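Local coordinates for protein IMPACT family member YigZ (Escherichia coli, PDB 1VI7) that is of unknown function but belongs to the IMPACT family and may bind guanyl ribonucleotides and act as a ribonucleoside triphosphate phosphatase, at residues 85-90 with 120-125. Numbering follows the deposited sequence.
Sequences PMLAQL and YGGGVN
Where a helix presents glycine, a neighbouring helix can approach closely, as helical segments 85-90 and 120-125 illustrate. Roughly parallel, they cross at -29° and the segment axes approach to 7.6 Å, Met86 CA lying 4.2 Å from Gly121 CA. Pro85 points toward the partner, its CB resting 3.9 Å from Gly121 CA; an ideal CB on Gly121 would lie only 3.3 Å from Pro85 CB, a tight fit, so bare backbone suits this crossing. Met86, with chi1 p, chi2 t and chi3 p, brings CB 3.2 Å from Val124 CG2 and CE 3.2 Å from Tyr120 CD1, against strand 98-105, whose Val102 touches both Met86 and Tyr120. Gln89, m at chi1 and chi2, lays CG 3.5 Å from Gly121 O and accepts a hydrogen bond at OE1 from Asn125 ND2 (2.6 Å). Leu90 CD2 meets Val124 CG1 at 3.5 Å. The chemistry is thus divided: apolar packing joins the helices against the sheet, while one hydrogen bond between the amide side chains of the partly exposed Gln89 and Asn125 adds a polar link.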
ATOM      1  N   PRO A  85     -18.277   6.150  -2.317  1.00 32.96           N
ATOM      2  CA  PRO A  85     -18.253   6.991  -1.133  1.00 32.56           C
ATOM      3  C   PRO A  85     -17.054   6.703  -0.252  1.00 33.07           C
ATOM      4  O   PRO A  85     -16.276   7.634  -0.005  1.00 32.94           O
ATOM      5  CB  PRO A  85     -19.548   6.673  -0.429  1.00 31.08           C
ATOM      6  CG  PRO A  85     -20.468   6.258  -1.494  1.00 31.97           C
ATOM      7  CD  PRO A  85     -19.631   5.649  -2.588  1.00 33.01           C
ATOM      8  N   MET A  86     -16.812   5.433   0.100  1.00 33.16           N
ATOM      9  CA  MET A  86     -15.661   5.108   0.951  1.00 31.17           C
ATOM     10  C   MET A  86     -14.348   5.313   0.231  1.00 31.01           C
ATOM     11  O   MET A  86     -13.357   5.739   0.838  1.00 30.39           O
ATOM     12  CB  MET A  86     -15.779   3.811   1.634  1.00 27.98           C
ATOM     13  CG  MET A  86     -15.843   2.502   0.947  1.00 29.40           C
ATOM     14  SD  MET A  86     -16.106   1.102   2.044  1.00 29.44           S
ATOM     15  CE  MET A  86     -17.851   0.980   2.160  1.00 23.23           C
ATOM     16  N   LEU A  87     -14.312   5.147  -1.083  1.00 30.52           N
ATOM     17  CA  LEU A  87     -13.038   5.422  -1.795  1.00 30.95           C
ATOM     18  C   LEU A  87     -12.680   6.891  -1.721  1.00 31.13           C
ATOM     19  O   LEU A  87     -11.523   7.282  -1.424  1.00 32.72           O
ATOM     20  CB  LEU A  87     -13.170   4.907  -3.201  1.00 33.23           C
ATOM     21  CG  LEU A  87     -12.118   4.989  -4.269  1.00 30.51           C
ATOM     22  CD1 LEU A  87     -12.104   6.363  -4.924  1.00 32.60           C
ATOM     23  CD2 LEU A  87     -10.742   4.607  -3.724  1.00 29.57           C
ATOM     24  N   ALA A  88     -13.646   7.796  -1.883  1.00 29.71           N
ATOM     25  CA  ALA A  88     -13.370   9.229  -1.895  1.00 27.86           C
ATOM     26  C   ALA A  88     -12.801   9.766  -0.598  1.00 28.07           C
ATOM     27  O   ALA A  88     -12.102  10.784  -0.608  1.00 27.79           O
ATOM     28  CB  ALA A  88     -14.576   9.979  -2.372  1.00 24.01           C
ATOM     29  N   GLN A  89     -13.162   9.155   0.523  1.00 28.00           N
ATOM     30  CA  GLN A  89     -12.551   9.421   1.814  1.00 28.74           C
ATOM     31  C   GLN A  89     -11.065   9.041   1.743  1.00 29.84           C
ATOM     32  O   GLN A  89     -10.151   9.865   1.886  1.00 28.78           O
ATOM     33  CB  GLN A  89     -13.280   8.669   2.916  1.00 24.75           C
ATOM     34  CG  GLN A  89     -14.736   9.007   3.149  1.00 23.82           C
ATOM     35  CD  GLN A  89     -14.990  10.442   3.517  1.00 24.77           C
ATOM     36  OE1 GLN A  89     -14.431  11.002   4.457  1.00 26.31           O
ATOM     37  NE2 GLN A  89     -15.788  11.152   2.725  1.00 29.52           N
ATOM     38  N   LEU A  90     -10.768   7.820   1.269  1.00 29.46           N
ATOM     39  CA  LEU A  90      -9.344   7.448   1.197  1.00 30.64           C
ATOM     40  C   LEU A  90      -8.633   8.399   0.280  1.00 31.43           C
ATOM     41  O   LEU A  90      -7.608   9.034   0.572  1.00 32.05           O
ATOM     42  CB  LEU A  90      -9.205   5.982   0.848  1.00 32.13           C
ATOM     43  CG  LEU A  90     -10.135   5.022   1.619  1.00 32.21           C
ATOM     44  CD1 LEU A  90     -10.213   3.670   0.940  1.00 32.20           C
ATOM     45  CD2 LEU A  90      -9.684   4.818   3.054  1.00 30.83           C
ATOM     46  N   TYR A 120     -21.552   4.264   4.895  1.00 34.99           N
ATOM     47  CA  TYR A 120     -20.341   3.738   4.298  1.00 33.42           C
ATOM     48  C   TYR A 120     -19.274   4.800   4.176  1.00 33.15           C
ATOM     49  O   TYR A 120     -18.181   4.596   4.696  1.00 31.06           O
ATOM     50  CB  TYR A 120     -20.690   3.118   2.945  1.00 36.64           C
ATOM     51  CG  TYR A 120     -21.432   1.804   3.143  1.00 41.26           C
ATOM     52  CD1 TYR A 120     -20.726   0.713   3.640  1.00 41.55           C
ATOM     53  CD2 TYR A 120     -22.790   1.662   2.890  1.00 41.07           C
ATOM     54  CE1 TYR A 120     -21.367  -0.485   3.852  1.00 42.22           C
ATOM     55  CE2 TYR A 120     -23.434   0.467   3.128  1.00 40.88           C
ATOM     56  CZ  TYR A 120     -22.713  -0.609   3.587  1.00 41.75           C
ATOM     57  OH  TYR A 120     -23.320  -1.822   3.817  1.00 42.63           O
ATOM     58  N   GLY A 121     -19.568   5.876   3.454  1.00 32.86           N
ATOM     59  CA  GLY A 121     -18.626   6.980   3.307  1.00 33.03           C
ATOM     60  C   GLY A 121     -18.249   7.461   4.711  1.00 34.30           C
ATOM     61  O   GLY A 121     -17.102   7.371   5.158  1.00 35.34           O
ATOM     62  N   GLY A 122     -19.262   7.825   5.484  1.00 34.25           N
ATOM     63  CA  GLY A 122     -19.120   8.256   6.852  1.00 33.98           C
ATOM     64  C   GLY A 122     -18.361   7.298   7.747  1.00 33.58           C
ATOM     65  O   GLY A 122     -17.737   7.700   8.727  1.00 32.59           O
ATOM     66  N   GLY A 123     -18.572   6.000   7.565  1.00 34.74           N
ATOM     67  CA  GLY A 123     -17.894   4.965   8.323  1.00 33.56           C
ATOM     68  C   GLY A 123     -16.392   5.077   8.087  1.00 33.94           C
ATOM     69  O   GLY A 123     -15.639   5.219   9.059  1.00 34.49           O
ATOM     70  N   VAL A 124     -15.995   5.198   6.814  1.00 32.53           N
ATOM     71  CA  VAL A 124     -14.562   5.339   6.527  1.00 32.89           C
ATOM     72  C   VAL A 124     -14.062   6.678   7.058  1.00 34.27           C
ATOM     73  O   VAL A 124     -12.986   6.737   7.692  1.00 35.73           O
ATOM     74  CB  VAL A 124     -14.226   5.122   5.065  1.00 27.23           C
ATOM     75  CG1 VAL A 124     -12.751   5.214   4.744  1.00 24.08           C
ATOM     76  CG2 VAL A 124     -14.729   3.738   4.668  1.00 30.26           C
ATOM     77  N   ASN A 125     -14.958   7.662   7.087  1.00 31.76           N
ATOM     78  CA  ASN A 125     -14.609   8.952   7.636  1.00 31.47           C
ATOM     79  C   ASN A 125     -14.264   8.913   9.119  1.00 31.03           C
ATOM     80  O   ASN A 125     -13.321   9.585   9.546  1.00 30.47           O
ATOM     81  CB  ASN A 125     -15.795   9.923   7.410  1.00 29.27           C
ATOM     82  CG  ASN A 125     -15.374  11.339   7.785  1.00 24.59           C
ATOM     83  OD1 ASN A 125     -15.408  11.665   8.971  1.00 23.23           O
ATOM     84  ND2 ASN A 125     -14.898  12.068   6.796  1.00 19.58           N
TER